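PDB 3QAC: 11S globulin seed storage protein from Amaranthus hypochondriacus, which probably serves as a nutrient reservoir of the seed, the precursor of hexamers whose subunits pair an acidic and a basic chain. Local coordinates for residues L63-T68 against Y182-P187. Numbering follows the deposited sequence.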
loop_
_atom_site.group_PDB
_atom_site.type_symbol
_atom_site.label_atom_id
_atom_site.label_comp_id
_atom_site.label_asym_id
_atom_site.label_seq_id
_atom_site.Cartn_x
_atom_site.Cartn_y
_atom_site.Cartn_z
ATOM N N LEU A 63 27.072 19.055 0.214
ATOM C CA LEU A 63 25.914 18.609 -0.554
ATOM C C LEU A 63 24.780 19.565 -0.258
ATOM O O LEU A 63 24.295 19.617 0.875
ATOM C CB LEU A 63 25.513 17.191 -0.169
ATOM C CG LEU A 63 24.265 16.590 -0.827
ATOM C CD1 LEU A 63 24.459 16.377 -2.349
ATOM C CD2 LEU A 63 23.851 15.275 -0.122
ATOM N N LEU A 64 24.381 20.336 -1.269
ATOM C CA LEU A 64 23.353 21.357 -1.106
ATOM C C LEU A 64 22.068 20.727 -0.572
ATOM O O LEU A 64 21.809 19.553 -0.800
ATOM C CB LEU A 64 23.086 22.067 -2.438
ATOM C CG LEU A 64 24.280 22.699 -3.176
ATOM C CD1 LEU A 64 23.873 23.158 -4.547
ATOM C CD2 LEU A 64 24.850 23.862 -2.410
ATOM N N PRO A 65 21.267 21.500 0.163
ATOM C CA PRO A 65 20.002 20.943 0.626
ATOM C C PRO A 65 19.101 20.511 -0.530
ATOM O O PRO A 65 18.930 21.238 -1.516
ATOM C CB PRO A 65 19.361 22.114 1.376
ATOM C CG PRO A 65 20.169 23.328 0.993
ATOM C CD PRO A 65 21.543 22.793 0.799
ATOM N N SER A 66 18.517 19.332 -0.385
ATOM C CA SER A 66 17.493 18.888 -1.304
ATOM C C SER A 66 16.525 17.962 -0.584
ATOM O O SER A 66 16.731 17.595 0.581
ATOM C CB SER A 66 18.119 18.139 -2.474
ATOM O OG SER A 66 18.593 16.868 -2.054
ATOM N N PHE A 67 15.469 17.584 -1.287
ATOM C CA PHE A 67 14.609 16.511 -0.826
ATOM C C PHE A 67 14.147 15.694 -2.024
ATOM O O PHE A 67 14.244 16.134 -3.150
ATOM C CB PHE A 67 13.421 17.051 -0.028
ATOM C CG PHE A 67 12.684 18.191 -0.699
ATOM C CD1 PHE A 67 13.143 19.500 -0.589
ATOM C CD2 PHE A 67 11.518 17.957 -1.412
ATOM C CE1 PHE A 67 12.452 20.545 -1.175
ATOM C CE2 PHE A 67 10.822 19.004 -2.008
ATOM C CZ PHE A 67 11.289 20.297 -1.885
ATOM N N THR A 68 13.656 14.489 -1.768
ATOM C CA THR A 68 13.097 13.664 -2.816
ATOM C C THR A 68 11.828 13.068 -2.261
ATOM O O THR A 68 11.726 12.840 -1.059
ATOM C CB THR A 68 14.087 12.562 -3.299
ATOM O OG1 THR A 68 13.420 11.664 -4.198
ATOM C CG2 THR A 68 14.660 11.779 -2.126
ATOM N N TYR A 182 15.986 20.516 -5.305
ATOM C CA TYR A 182 17.066 21.189 -4.581
ATOM C C TYR A 182 16.637 22.562 -4.090
ATOM O O TYR A 182 15.766 23.218 -4.681
ATOM C CB TYR A 182 18.328 21.327 -5.437
ATOM C CG TYR A 182 19.202 20.097 -5.448
ATOM C CD1 TYR A 182 18.981 19.070 -6.347
ATOM C CD2 TYR A 182 20.235 19.959 -4.552
ATOM C CE1 TYR A 182 19.787 17.941 -6.361
ATOM C CE2 TYR A 182 21.040 18.837 -4.549
ATOM C CZ TYR A 182 20.821 17.830 -5.459
ATOM O OH TYR A 182 21.634 16.707 -5.449
ATOM N N LEU A 183 17.268 22.981 -3.000
ATOM C CA LEU A 183 16.908 24.215 -2.322
ATOM C C LEU A 183 17.939 25.299 -2.563
ATOM O O LEU A 183 17.845 26.384 -2.001
ATOM C CB LEU A 183 16.774 23.942 -0.831
ATOM C CG LEU A 183 15.437 23.275 -0.553
ATOM C CD1 LEU A 183 15.393 22.683 0.841
ATOM C CD2 LEU A 183 14.355 24.321 -0.749
ATOM N N ALA A 184 18.926 24.987 -3.390
ATOM C CA ALA A 184 20.005 25.917 -3.688
ATOM C C ALA A 184 20.790 25.423 -4.898
ATOM O O ALA A 184 20.740 24.244 -5.243
ATOM C CB ALA A 184 20.939 26.065 -2.464
ATOM N N GLY A 185 21.514 26.328 -5.540
ATOM C CA GLY A 185 22.398 25.966 -6.632
ATOM C C GLY A 185 21.688 25.795 -7.959
ATOM O O GLY A 185 20.514 26.130 -8.108
ATOM N N LYS A 186 22.414 25.275 -8.937
ATOM C CA LYS A 186 21.822 24.960 -10.226
ATOM C C LYS A 186 22.265 23.552 -10.613
ATOM O O LYS A 186 23.064 23.375 -11.529
ATOM C CB LYS A 186 22.253 25.978 -11.280
ATOM C CG LYS A 186 21.426 25.927 -12.558
ATOM C CD LYS A 186 22.097 26.704 -13.698
ATOM C CE LYS A 186 21.470 26.380 -15.075
ATOM N NZ LYS A 186 22.192 25.335 -15.877
ATOM N N PRO A 187 21.751 22.545 -9.887
ATOM C CA PRO A 187 22.118 21.129 -9.993
ATOM C C PRO A 187 21.633 20.481 -11.280
ATOM O O PRO A 187 20.552 20.811 -11.768
ATOM C CB PRO A 187 21.378 20.505 -8.808
ATOM C CG PRO A 187 20.204 21.379 -8.624
ATOM C CD PRO A 187 20.749 22.755 -8.832
#
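Ser66 and Tyr182 form an antiparallel non-hydrogen-bonded pair at the end of strand 180-182, and just past it Leu183 N donates to Pro65 O (2.8 Å, 159° at the hydrogen). Ser66 CB sits over one face of the Tyr182 ring, 3.6 Å from the centroid, a CH-pi contact; Pro187 CB, from the same segment, lies near the rim of the opposite face. With CG anti to its carbonyl carbon (chi1 -83°), Tyr182 lays its ring over the serine and brings its hydroxyl close to Leu63 CD1; Glu190 and Asn243 hydrogen-bond it. Ser66 OG hydrogen-bonds Arg180. An alanine at Tyr182 would remove the ring between Ser66 and Pro187, and would probably open a gap there and leave Glu190 and Asn243 without their hydroxyl partner. Leu183 CB packs on Pro65 CB at 3.9 Å, while its CG meets the Phe67 ring edge. Leu64 reaches across with CD1, 3.8 Å from Gly185 CA; a side chain there would clash with that methyl. Ile429 of a second subunit packs on Leu64 and Pro65, and the hydroxyl of its Tyr430 hydrogen-bonds Leu183 O. Here the chain leaves a short strand paired with strand 61-68 in the N-terminal cupin beta-barrel, at a subunit interface.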